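Long-range contacts in penicillin-binding protein 2B (Streptococcus pneumoniae, PDB 2WAD), which probably cross-links the peptides of adjacent glycan strands in peripheral cell-wall peptidoglycan as a membrane-anchored transpeptidase, and binds penicillin: residues 268-273 / 494-499; 230-235 / 372-377; 310-315 / 353-358; 543-548 / 564-569. All blocks are in the same frame, centred on the assembly; numbering follows the deposited sequence. Where two conformers were deposited one is given.

Interaction 1. Residues 268-273 / 494-499; sequences LEKQYE and DLPDES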
loop_
_atom_site.group_PDB
_atom_site.type_symbol
_atom_site.label_atom_id
_atom_site.label_comp_id
_atom_site.label_asym_id
_atom_site.label_seq_id
_atom_site.Cartn_x
_atom_site.Cartn_y
_atom_site.Cartn_z
ATOM N N LEU A 268 -1.494 -5.136 1.306
ATOM C CA LEU A 268 -2.741 -5.891 1.147
ATOM C C LEU A 268 -3.069 -6.858 2.301
ATOM O O LEU A 268 -4.236 -6.975 2.700
ATOM C CB LEU A 268 -2.792 -6.625 -0.202
ATOM C CG LEU A 268 -2.821 -5.843 -1.515
ATOM C CD1 LEU A 268 -2.930 -6.811 -2.703
ATOM C CD2 LEU A 268 -3.977 -4.832 -1.522
ATOM N N GLU A 269 -2.076 -7.567 2.832
ATOM C CA GLU A 269 -2.368 -8.577 3.859
ATOM C C GLU A 269 -2.944 -7.847 5.054
ATOM O O GLU A 269 -3.825 -8.365 5.726
ATOM C CB GLU A 269 -1.132 -9.362 4.323
ATOM C CG GLU A 269 -0.515 -10.308 3.306
ATOM C CD GLU A 269 -1.123 -11.690 3.325
ATOM O OE1 GLU A 269 -2.262 -11.858 3.829
ATOM O OE2 GLU A 269 -0.450 -12.618 2.828
ATOM N N LYS A 270 -2.446 -6.646 5.314
ATOM C CA LYS A 270 -2.952 -5.850 6.418
ATOM C C LYS A 270 -4.291 -5.209 6.076
ATOM O O LYS A 270 -5.232 -5.266 6.857
ATOM C CB LYS A 270 -1.930 -4.788 6.842
ATOM C CG LYS A 270 -2.368 -3.931 8.037
ATOM C CD LYS A 270 -1.224 -3.064 8.547
ATOM C CE LYS A 270 -1.756 -1.917 9.373
ATOM N NZ LYS A 270 -0.699 -1.419 10.278
ATOM N N GLN A 271 -4.371 -4.570 4.914
ATOM C CA GLN A 271 -5.598 -3.884 4.524
ATOM C C GLN A 271 -6.836 -4.786 4.572
ATOM O O GLN A 271 -7.907 -4.353 5.003
ATOM C CB GLN A 271 -5.423 -3.264 3.137
ATOM C CG GLN A 271 -6.557 -2.396 2.730
ATOM C CD GLN A 271 -6.556 -1.069 3.462
ATOM O OE1 GLN A 271 -7.460 -0.247 3.272
ATOM N NE2 GLN A 271 -5.545 -0.854 4.297
ATOM N N TYR A 272 -6.688 -6.030 4.127
ATOM C CA TYR A 272 -7.812 -6.951 4.007
ATOM C C TYR A 272 -7.767 -8.071 5.039
ATOM O O TYR A 272 -8.361 -9.135 4.851
ATOM C CB TYR A 272 -7.917 -7.505 2.583
ATOM C CG TYR A 272 -8.342 -6.431 1.609
ATOM C CD1 TYR A 272 -7.403 -5.645 0.963
ATOM C CD2 TYR A 272 -9.683 -6.150 1.401
ATOM C CE1 TYR A 272 -7.779 -4.625 0.094
ATOM C CE2 TYR A 272 -10.070 -5.146 0.540
ATOM C CZ TYR A 272 -9.128 -4.388 -0.112
ATOM O OH TYR A 272 -9.534 -3.382 -0.961
ATOM N N GLU A 273 -7.084 -7.792 6.145
ATOM C CA GLU A 273 -6.967 -8.701 7.278
ATOM C C GLU A 273 -8.309 -9.259 7.757
ATOM O O GLU A 273 -8.429 -10.444 8.028
ATOM C CB GLU A 273 -6.223 -8.004 8.430
ATOM C CG GLU A 273 -6.385 -8.646 9.806
ATOM C CD GLU A 273 -5.899 -10.083 9.872
ATOM O OE1 GLU A 273 -4.841 -10.422 9.283
ATOM O OE2 GLU A 273 -6.583 -10.872 10.557
ATOM N N ASP A 494 -6.695 1.431 -1.491
ATOM C CA ASP A 494 -6.843 0.383 -0.479
ATOM C C ASP A 494 -5.499 -0.194 0.001
ATOM O O ASP A 494 -5.235 -1.404 -0.097
ATOM C CB ASP A 494 -7.794 -0.715 -0.989
ATOM C CG ASP A 494 -7.391 -1.283 -2.378
ATOM O OD1 ASP A 494 -6.615 -0.637 -3.144
ATOM O OD2 ASP A 494 -7.935 -2.362 -2.730
ATOM N N LEU A 495 -4.641 0.683 0.517
ATOM C CA LEU A 495 -3.393 0.278 1.156
ATOM C C LEU A 495 -3.315 1.072 2.452
ATOM O O LEU A 495 -3.887 2.150 2.530
ATOM C CB LEU A 495 -2.173 0.576 0.264
ATOM C CG LEU A 495 -1.995 -0.289 -0.995
ATOM C CD1 LEU A 495 -0.864 0.212 -1.882
ATOM C CD2 LEU A 495 -1.829 -1.772 -0.687
ATOM N N PRO A 496 -2.648 0.530 3.483
ATOM C CA PRO A 496 -2.729 1.162 4.808
ATOM C C PRO A 496 -2.260 2.617 4.861
ATOM O O PRO A 496 -2.884 3.438 5.529
ATOM C CB PRO A 496 -1.870 0.269 5.717
ATOM C CG PRO A 496 -1.482 -0.927 4.901
ATOM C CD PRO A 496 -2.075 -0.824 3.528
ATOM N N ASP A 497 -1.191 2.941 4.137
ATOM C CA ASP A 497 -0.543 4.246 4.246
ATOM C C ASP A 497 0.029 4.777 2.929
ATOM O O ASP A 497 1.041 4.282 2.446
ATOM C CB ASP A 497 0.587 4.182 5.281
ATOM C CG ASP A 497 1.185 5.549 5.581
ATOM O OD1 ASP A 497 0.420 6.538 5.630
ATOM O OD2 ASP A 497 2.418 5.627 5.774
ATOM N N GLU A 498 -0.585 5.808 2.364
ATOM C CA GLU A 498 -0.066 6.413 1.145
ATOM C C GLU A 498 0.533 7.774 1.508
ATOM O O GLU A 498 0.055 8.454 2.413
ATOM C CB GLU A 498 -1.214 6.620 0.154
ATOM C CG GLU A 498 -2.332 7.482 0.714
ATOM C CD GLU A 498 -3.434 7.755 -0.283
ATOM O OE1 GLU A 498 -4.612 7.737 0.127
ATOM O OE2 GLU A 498 -3.130 7.970 -1.469
ATOM N N SER A 499 1.573 8.195 0.801
ATOM C CA SER A 499 1.955 9.606 0.837
ATOM C C SER A 499 0.861 10.482 0.235
ATOM O O SER A 499 0.263 10.115 -0.770
ATOM C CB SER A 499 3.225 9.821 0.021
ATOM O OG SER A 499 3.566 11.196 0.024
#
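Gln271 lays its side chain against the backbone from Asp494 to Pro496, and beside it Tyr272 reaches the Asp494 carboxylate. Gln271 CB stands 3.7 Å from Asp494 O. The next carbon is closer still: Gln271 CG is 3.3 Å from Asp494 O, with CG anti to the backbone N (chi1 -173°). The chain then bends at chi2 (74°), and Gln271 CD comes to 3.7 Å from Asp494 C. At the tip the amide splits its contacts, Gln271 OE1 staying near Asp494 C and CA while NE2 lies 3.3 Å from Pro496 N. That nitrogen is acylated and part of the proline ring, so the pair is a van der Waals contact and not a hydrogen bond. Here helix 267-271, part of the N-terminal dimerisation domain, meets a loop of the transpeptidase domain, so the contact bridges the two modules of this penicillin-binding protein. The one hydrogen bond across it runs from Tyr272 OH to Asp494 OD2, 2.6 Å. The phenol approaches the anti lone pair, and ring and carboxylate planes stand 90° apart. Backbone amides also bind the carboxylate: Ile546 N bonds OD1, and Val547 N gives OD2 a second partner. Leu268 CD2 meets Leu495 CD2 at 3.8 Å, an apolar contact between the helix and the loop.

Interaction 2. Residues 230-235 / 372-377; sequences LSSIVG and PDSLGT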
loop_
_atom_site.group_PDB
_atom_site.type_symbol
_atom_site.label_atom_id
_atom_site.label_comp_id
_atom_site.label_asym_id
_atom_site.label_seq_id
_atom_site.Cartn_x
_atom_site.Cartn_y
_atom_site.Cartn_z
ATOM N N LEU A 230 4.029 -8.699 -8.432
ATOM C CA LEU A 230 3.128 -8.153 -7.412
ATOM C C LEU A 230 3.458 -8.536 -5.975
ATOM O O LEU A 230 2.653 -8.261 -5.075
ATOM C CB LEU A 230 1.675 -8.552 -7.703
ATOM C CG LEU A 230 1.104 -7.988 -9.006
ATOM C CD1 LEU A 230 -0.269 -8.536 -9.283
ATOM C CD2 LEU A 230 1.087 -6.464 -8.968
ATOM N N SER A 231 4.628 -9.135 -5.747
ATOM C CA SER A 231 5.022 -9.545 -4.395
ATOM C C SER A 231 5.195 -8.388 -3.412
ATOM O O SER A 231 4.763 -8.484 -2.270
ATOM C CB SER A 231 6.244 -10.480 -4.390
ATOM O OG SER A 231 7.418 -9.781 -4.766
ATOM N N SER A 232 5.799 -7.285 -3.840
ATOM C CA SER A 232 5.991 -6.143 -2.938
ATOM C C SER A 232 4.675 -5.587 -2.381
ATOM O O SER A 232 4.641 -5.033 -1.279
ATOM C CB SER A 232 6.749 -5.028 -3.666
ATOM O OG SER A 232 6.153 -4.745 -4.935
ATOM N N ILE A 233 3.595 -5.741 -3.141
ATOM C CA ILE A 233 2.322 -5.138 -2.825
ATOM C C ILE A 233 1.450 -6.066 -1.978
ATOM O O ILE A 233 0.520 -5.613 -1.300
ATOM C CB ILE A 233 1.644 -4.727 -4.131
ATOM C CG1 ILE A 233 2.325 -3.463 -4.697
ATOM C CG2 ILE A 233 0.150 -4.534 -3.947
ATOM C CD1 ILE A 233 2.035 -3.225 -6.169
ATOM N N VAL A 234 1.773 -7.360 -1.988
ATOM C CA VAL A 234 1.019 -8.334 -1.213
ATOM C C VAL A 234 1.129 -8.059 0.287
ATOM O O VAL A 234 0.106 -8.029 0.956
ATOM C CB VAL A 234 1.423 -9.804 -1.518
ATOM C CG1 VAL A 234 0.865 -10.758 -0.473
ATOM C CG2 VAL A 234 0.984 -10.228 -2.925
ATOM N N GLY A 235 2.345 -7.888 0.802
ATOM C CA GLY A 235 2.596 -7.592 2.206
ATOM C C GLY A 235 3.041 -8.819 2.969
ATOM O O GLY A 235 3.212 -9.895 2.389
ATOM N N PRO A 372 13.167 -2.857 -8.898
ATOM C CA PRO A 372 11.724 -2.702 -8.972
ATOM C C PRO A 372 11.221 -1.910 -7.782
ATOM O O PRO A 372 11.723 -2.091 -6.674
ATOM C CB PRO A 372 11.204 -4.138 -8.894
ATOM C CG PRO A 372 12.412 -5.032 -8.707
ATOM C CD PRO A 372 13.595 -4.243 -9.162
ATOM N N ASP A 373 10.243 -1.037 -8.013
ATOM C CA ASP A 373 9.781 -0.136 -6.969
ATOM C C ASP A 373 8.308 0.211 -7.126
ATOM O O ASP A 373 7.938 1.386 -7.092
ATOM C CB ASP A 373 10.636 1.135 -6.957
ATOM C CG ASP A 373 10.379 2.005 -5.725
ATOM O OD1 ASP A 373 9.876 1.468 -4.716
ATOM O OD2 ASP A 373 10.666 3.228 -5.775
ATOM N N SER A 374 7.476 -0.811 -7.286
ATOM C CA SER A 374 6.037 -0.621 -7.461
ATOM C C SER A 374 5.420 0.255 -6.378
ATOM O O SER A 374 4.546 1.051 -6.677
ATOM C CB SER A 374 5.350 -1.982 -7.438
ATOM O OG SER A 374 5.946 -2.794 -8.439
ATOM N N LEU A 375 5.857 0.104 -5.126
ATOM C CA LEU A 375 5.311 0.898 -4.008
ATOM C C LEU A 375 5.697 2.357 -4.142
ATOM O O LEU A 375 5.073 3.210 -3.520
ATOM C CB LEU A 375 5.773 0.364 -2.652
ATOM C CG LEU A 375 5.238 -1.048 -2.364
ATOM C CD1 LEU A 375 5.900 -1.623 -1.133
ATOM C CD2 LEU A 375 3.699 -1.086 -2.268
ATOM N N GLY A 376 6.685 2.662 -4.981
ATOM C CA GLY A 376 7.028 4.060 -5.254
ATOM C C GLY A 376 5.853 4.876 -5.754
ATOM O O GLY A 376 5.784 6.092 -5.542
ATOM N N THR A 377 4.899 4.193 -6.379
ATOM C CA THR A 377 3.743 4.843 -6.966
ATOM C C THR A 377 2.866 5.494 -5.901
ATOM O O THR A 377 2.182 6.451 -6.204
ATOM C CB THR A 377 2.884 3.855 -7.786
ATOM O OG1 THR A 377 2.504 2.742 -6.962
ATOM C CG2 THR A 377 3.642 3.350 -9.018
HETATM O O HOH W 1 8.480 -3.754 -6.396
HETATM O O HOH W 2 4.440 -4.882 -6.887
#
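Ile233 and Leu375 pass each other in opposite directions, each bringing a branch alongside the other: Ile233 CG1 lies 3.7 Å from Leu375 CD2. Past that point Ile233 CD1 carries on to Ser374 CB, 3.8 Å away, while Leu375 turns its other methyl toward the short helix 231-234, CD1 coming to 3.6 Å from Ser232 O. The two serines face one another without bonding directly. Ser232 OG sits between its backbone N and carbonyl carbon (chi1 50°), and from there two waters span the gap. One water is 2.9 Å from Ser232 OG and accepts from Ser374 N at 3.2 Å; the other is 2.6 Å from Ser232 OG and makes a weak bond to Ser374 OG at 3.0 Å. The Ser232 hydroxyl is thus linked through water to both the amide and, weakly, the hydroxyl of Ser374. Ser374 belongs to a type I turn from Asp373 to Gly376 that leads out of strand 370-372 into helix 376-379. Its carbonyl O receives both Thr377 N and Thr377 OG1. Around this contact, Met358 of strand 355-363 and Leu268 of helix 267-271 pack on Ile233, Tyr267 of the same helix touches Leu375, and Gln317 of helix 314-334 meets Ser374.

Interaction 3. Residues 310-315 / 353-358; sequences LTIDLA and GAVLSM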
loop_
_atom_site.group_PDB
_atom_site.type_symbol
_atom_site.label_atom_id
_atom_site.label_comp_id
_atom_site.label_asym_id
_atom_site.label_seq_id
_atom_site.Cartn_x
_atom_site.Cartn_y
_atom_site.Cartn_z
ATOM N N LEU A 310 -7.315 -9.612 -7.225
ATOM C CA LEU A 310 -6.898 -8.264 -7.606
ATOM C C LEU A 310 -7.411 -7.846 -8.971
ATOM O O LEU A 310 -7.855 -8.667 -9.773
ATOM C CB LEU A 310 -5.382 -8.122 -7.607
ATOM C CG LEU A 310 -4.649 -8.722 -6.409
ATOM C CD1 LEU A 310 -3.187 -8.287 -6.493
ATOM C CD2 LEU A 310 -5.326 -8.285 -5.119
ATOM N N THR A 311 -7.336 -6.541 -9.209
ATOM C CA THR A 311 -7.754 -5.951 -10.468
ATOM C C THR A 311 -6.595 -6.035 -11.446
ATOM O O THR A 311 -6.799 -5.859 -12.643
ATOM C CB THR A 311 -8.098 -4.461 -10.280
ATOM O OG1 THR A 311 -6.992 -3.803 -9.646
ATOM C CG2 THR A 311 -9.326 -4.279 -9.396
ATOM N N ILE A 312 -5.386 -6.269 -10.938
ATOM C CA ILE A 312 -4.188 -6.306 -11.777
ATOM C C ILE A 312 -3.925 -7.692 -12.331
ATOM O O ILE A 312 -3.971 -8.686 -11.601
ATOM C CB ILE A 312 -2.902 -5.902 -11.016
ATOM C CG1 ILE A 312 -3.043 -4.499 -10.397
ATOM C CG2 ILE A 312 -1.698 -5.973 -11.965
ATOM C CD1 ILE A 312 -2.000 -4.198 -9.351
ATOM N N ASP A 313 -3.645 -7.742 -13.628
ATOM C CA ASP A 313 -3.226 -8.972 -14.261
ATOM C C ASP A 313 -1.698 -9.054 -14.299
ATOM O O ASP A 313 -1.038 -8.157 -14.798
ATOM C CB ASP A 313 -3.816 -9.010 -15.669
ATOM C CG ASP A 313 -3.745 -10.375 -16.275
ATOM O OD1 ASP A 313 -2.621 -10.792 -16.625
ATOM O OD2 ASP A 313 -4.804 -11.036 -16.343
ATOM N N LEU A 314 -1.119 -10.113 -13.753
ATOM C CA LEU A 314 0.330 -10.273 -13.791
ATOM C C LEU A 314 0.981 -10.014 -15.156
ATOM O O LEU A 314 2.038 -9.385 -15.207
ATOM C CB LEU A 314 0.709 -11.683 -13.333
ATOM C CG LEU A 314 1.357 -11.940 -11.970
ATOM C CD1 LEU A 314 0.634 -11.154 -10.909
ATOM C CD2 LEU A 314 1.341 -13.427 -11.653
ATOM N N ALA A 315 0.382 -10.527 -16.232
ATOM C CA ALA A 315 0.948 -10.428 -17.570
ATOM C C ALA A 315 1.007 -8.961 -17.983
ATOM O O ALA A 315 2.042 -8.489 -18.464
ATOM C CB ALA A 315 0.140 -11.268 -18.592
ATOM N N GLY A 353 -12.221 2.860 -11.024
ATOM C CA GLY A 353 -11.155 3.008 -10.042
ATOM C C GLY A 353 -10.272 1.772 -9.979
ATOM O O GLY A 353 -9.258 1.783 -9.278
ATOM N N ALA A 354 -10.610 0.738 -10.746
ATOM C CA ALA A 354 -9.784 -0.466 -10.762
ATOM C C ALA A 354 -8.343 -0.157 -11.148
ATOM O O ALA A 354 -8.123 0.602 -12.089
ATOM C CB ALA A 354 -10.360 -1.503 -11.719
ATOM N N VAL A 355 -7.378 -0.746 -10.443
ATOM C CA VAL A 355 -5.966 -0.506 -10.741
ATOM C C VAL A 355 -5.498 -1.500 -11.798
ATOM O O VAL A 355 -5.558 -2.705 -11.577
ATOM C CB VAL A 355 -5.058 -0.561 -9.486
ATOM C CG1 VAL A 355 -3.572 -0.628 -9.894
ATOM C CG2 VAL A 355 -5.274 0.690 -8.614
ATOM N N LEU A 356 -5.093 -1.003 -12.965
ATOM C CA LEU A 356 -4.643 -1.884 -14.055
ATOM C C LEU A 356 -3.179 -2.276 -13.877
ATOM O O LEU A 356 -2.815 -3.419 -14.130
ATOM C CB LEU A 356 -4.858 -1.217 -15.419
ATOM C CG LEU A 356 -6.323 -0.807 -15.618
ATOM C CD1 LEU A 356 -6.463 0.033 -16.884
ATOM C CD2 LEU A 356 -7.267 -2.048 -15.570
ATOM N N SER A 357 -2.355 -1.337 -13.419
ATOM C CA SER A 357 -0.999 -1.640 -12.974
ATOM C C SER A 357 -0.410 -0.432 -12.273
ATOM O O SER A 357 -0.807 0.699 -12.543
ATOM C CB SER A 357 -0.078 -2.019 -14.142
ATOM O OG SER A 357 0.141 -0.866 -14.919
ATOM N N MET A 358 0.538 -0.713 -11.387
ATOM C CA MET A 358 1.306 0.252 -10.634
ATOM C C MET A 358 2.754 -0.217 -10.741
ATOM O O MET A 358 3.130 -1.156 -10.053
ATOM C CB MET A 358 0.991 0.151 -9.127
ATOM C CG MET A 358 -0.399 -0.237 -8.747
ATOM S SD MET A 358 -0.699 -0.673 -7.018
ATOM C CE MET A 358 0.453 0.357 -6.068
HETATM O O HOH W 3 -4.017 -5.245 -15.299
#
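Ile312, Thr311 and Val355 supply most of the buried surface. Thr311 OG1 donates to Val355 O at 2.6 Å, lying in the carbonyl plane on a lone pair; chi1 of 53° places it between the residue's own N and carbonyl carbon. Ile546 O is a further hydrogen-bond partner of this hydroxyl and His545 O a weak one. Thr311 CG2 meanwhile rests 3.8 Å from Ala354 CB. Ile312 and Val355 lie side by side, pointing the same way, with Ile312 CD1 3.9 Å from Val355 CG1. Ile312 CG1 also comes to 3.3 Å from Val355 O. The segment 310-315 links the end of strand 307-310 to helix 314-334, whereas 353-358 enters strand 355-363 of the six-stranded antiparallel sheet in the transpeptidase domain. That strand opens with a classic beta bulge, Leu356 and Ser357 both facing Ala347. Leu356 O, next to Ile312 CG2, receives a water's hydrogen at 2.5 Å, and the same water accepts from Asp313 N at 3.0 Å. Asp313 is the helix N-cap, its OD1 accepting from Ala315 N.

Interaction 4. Residues 543-548 / 564-569; sequences APHIVE and QAIDTK. Unlike the reference sequence in segment 543-548: His545 (reference Arg). Unlike the reference sequence in segment 564-569: Ala565 (reference Gln), Ile566 (reference Leu), Asp567 (reference Gln), Thr568 (reference Pro), Lys569 (reference Thr).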
loop_
_atom_site.group_PDB
_atom_site.type_symbol
_atom_site.label_atom_id
_atom_site.label_comp_id
_atom_site.label_asym_id
_atom_site.label_seq_id
_atom_site.Cartn_x
_atom_site.Cartn_y
_atom_site.Cartn_z
ATOM N N ALA A 543 -12.016 6.442 -5.999
ATOM C CA ALA A 543 -10.932 5.832 -5.255
ATOM C C ALA A 543 -10.370 4.694 -6.095
ATOM O O ALA A 543 -11.124 3.862 -6.615
ATOM C CB ALA A 543 -11.424 5.290 -3.907
ATOM N N PRO A 544 -9.032 4.633 -6.200
ATOM C CA PRO A 544 -8.375 3.524 -6.876
ATOM C C PRO A 544 -8.415 2.302 -5.971
ATOM O O PRO A 544 -8.318 2.427 -4.754
ATOM C CB PRO A 544 -6.930 4.007 -7.087
ATOM C CG PRO A 544 -6.806 5.321 -6.417
ATOM C CD PRO A 544 -8.079 5.605 -5.649
ATOM N N HIS A 545 -8.655 1.132 -6.551
ATOM C CA HIS A 545 -8.763 -0.056 -5.724
ATOM C C HIS A 545 -8.016 -1.172 -6.446
ATOM O O HIS A 545 -8.183 -1.350 -7.658
ATOM C CB HIS A 545 -10.216 -0.411 -5.331
ATOM C CG HIS A 545 -11.139 -0.700 -6.478
ATOM N ND1 HIS A 545 -11.388 -1.979 -6.925
ATOM C CD2 HIS A 545 -11.918 0.117 -7.224
ATOM C CE1 HIS A 545 -12.258 -1.933 -7.919
ATOM N NE2 HIS A 545 -12.590 -0.670 -8.123
ATOM N N ILE A 546 -7.149 -1.851 -5.698
ATOM C CA ILE A 546 -6.319 -2.921 -6.224
ATOM C C ILE A 546 -7.064 -4.258 -6.135
ATOM O O ILE A 546 -6.820 -5.185 -6.919
ATOM C CB ILE A 546 -5.011 -3.005 -5.411
ATOM C CG1 ILE A 546 -4.205 -1.719 -5.530
ATOM C CG2 ILE A 546 -4.165 -4.184 -5.878
ATOM C CD1 ILE A 546 -3.233 -1.457 -4.381
ATOM N N VAL A 547 -7.964 -4.368 -5.155
ATOM C CA VAL A 547 -8.782 -5.563 -4.998
ATOM C C VAL A 547 -10.066 -5.461 -5.812
ATOM O O VAL A 547 -10.711 -4.418 -5.797
ATOM C CB VAL A 547 -9.093 -5.852 -3.525
ATOM C CG1 VAL A 547 -10.094 -6.994 -3.434
ATOM C CG2 VAL A 547 -7.799 -6.203 -2.758
ATOM N N GLU A 548 -10.416 -6.534 -6.525
ATOM C CA GLU A 548 -11.575 -6.540 -7.418
ATOM C C GLU A 548 -12.792 -7.148 -6.743
ATOM O O GLU A 548 -13.917 -6.691 -6.965
ATOM C CB GLU A 548 -11.293 -7.279 -8.741
ATOM C CG GLU A 548 -12.495 -7.424 -9.705
ATOM C CD GLU A 548 -13.393 -8.620 -9.378
ATOM O OE1 GLU A 548 -14.612 -8.564 -9.645
ATOM O OE2 GLU A 548 -12.909 -9.635 -8.843
ATOM N N GLN A 564 -18.573 -11.037 -2.900
ATOM C CA GLN A 564 -18.910 -9.618 -2.964
ATOM C C GLN A 564 -17.866 -8.826 -3.758
ATOM O O GLN A 564 -16.690 -8.817 -3.414
ATOM C CB GLN A 564 -18.997 -9.051 -1.544
ATOM C CG GLN A 564 -19.144 -7.538 -1.461
ATOM C CD GLN A 564 -19.171 -7.048 -0.025
ATOM O OE1 GLN A 564 -19.700 -7.714 0.869
ATOM N NE2 GLN A 564 -18.609 -5.869 0.205
ATOM N N ALA A 565 -18.298 -8.163 -4.821
ATOM C CA ALA A 565 -17.392 -7.349 -5.614
ATOM C C ALA A 565 -17.107 -6.057 -4.859
ATOM O O ALA A 565 -17.936 -5.598 -4.088
ATOM C CB ALA A 565 -18.009 -7.036 -6.959
ATOM N N ILE A 566 -15.937 -5.465 -5.074
ATOM C CA ILE A 566 -15.645 -4.180 -4.458
ATOM C C ILE A 566 -16.240 -3.068 -5.302
ATOM O O ILE A 566 -15.838 -2.824 -6.446
ATOM C CB ILE A 566 -14.146 -3.975 -4.199
ATOM C CG1 ILE A 566 -13.722 -4.843 -3.009
ATOM C CG2 ILE A 566 -13.853 -2.497 -3.916
ATOM C CD1 ILE A 566 -12.242 -5.115 -2.979
ATOM N N ASP A 567 -17.240 -2.415 -4.724
ATOM C CA ASP A 567 -18.042 -1.460 -5.464
ATOM C C ASP A 567 -17.287 -0.156 -5.739
ATOM O O ASP A 567 -16.346 0.212 -5.041
ATOM C CB ASP A 567 -19.363 -1.202 -4.720
ATOM C CG ASP A 567 -20.194 -2.468 -4.549
ATOM O OD1 ASP A 567 -20.129 -3.368 -5.423
ATOM O OD2 ASP A 567 -20.911 -2.562 -3.529
ATOM N N THR A 568 -17.692 0.542 -6.786
ATOM C CA THR A 568 -17.021 1.774 -7.157
ATOM C C THR A 568 -17.303 2.855 -6.116
ATOM O O THR A 568 -18.439 2.999 -5.682
ATOM C CB THR A 568 -17.529 2.245 -8.511
ATOM O OG1 THR A 568 -17.076 1.325 -9.507
ATOM C CG2 THR A 568 -17.003 3.634 -8.807
ATOM N N LYS A 569 -16.298 3.637 -5.739
ATOM C CA LYS A 569 -16.508 4.603 -4.671
ATOM C C LYS A 569 -16.242 6.027 -5.127
ATOM O O LYS A 569 -15.101 6.383 -5.400
ATOM C CB LYS A 569 -15.625 4.263 -3.467
ATOM C CG LYS A 569 -16.007 4.990 -2.181
ATOM C CD LYS A 569 -14.938 4.797 -1.111
ATOM C CE LYS A 569 -14.674 3.316 -0.815
ATOM N NZ LYS A 569 -13.520 3.133 0.119
HETATM O O HOH W 4 -13.580 3.100 -6.597
HETATM O O HOH W 5 -15.208 -1.070 -8.779
HETATM O O HOH W 6 -14.806 -4.588 -8.074
#
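Ile566 and Glu548 hold one end of this contact, Ala543 and Lys569 the other. Ile566 N gives its hydrogen to Glu548 O at 3.0 Å in an almost straight bond (175°), although it approaches from above the carbonyl plane, 42° out of it. Glu548 O takes a second hydrogen from a water, which also donates to Ile566 O, 2.6 Å away. At the far end Ala543 N donates to Lys569 O, 3.1 Å. Lys569 N finds its acceptor in another water, 2.9 Å off, and that water passes a hydrogen to Ala543 O at 2.6 Å, so the last pair is closed by one direct bond and one through solvent. The bond at Glu548 lies at the end of the antiparallel hairpin of strands 547-553 and 559-565, Ile566 being just past the second strand; beyond it the two segments part, and His545 and waters lie between them. His545 CG lies between its backbone N and carbonyl carbon (chi1 61°), and ND1 donates to Val547 O at 2.8 Å, the acceptor lying in the ring plane. Ile566 CG2 sits over one face of the imidazole in a CH-pi contact, 4.2 Å from the centroid and offset toward the rim. His545 NE2 makes weak bonds to Thr352 O and to a water that also donates to Ile566 O at 3.0 Å and bonds Thr568 OG1.

All four contacts cluster where the N-terminal half of the chain meets the transpeptidase domain, their centres 11 to 19 Å apart. Interactions 1 and 2 cross along the chain and both join the N-terminal part to the transpeptidase domain; they touch where Glu269 N probably bonds to Val234 O. Interaction 3 falls within the span of each of them, and interaction 4 comes after all three. Interactions 3 and 4 meet through Thr311 N and Ile546 O, next to where strands 307-310 and 547-553 pair in a four-stranded mixed sheet. Asp494 ties interaction 1 to interaction 4. Every pair but 2 and 4 touches, forming a connected interface away from Ser386, the probable acyl-ester nucleophile.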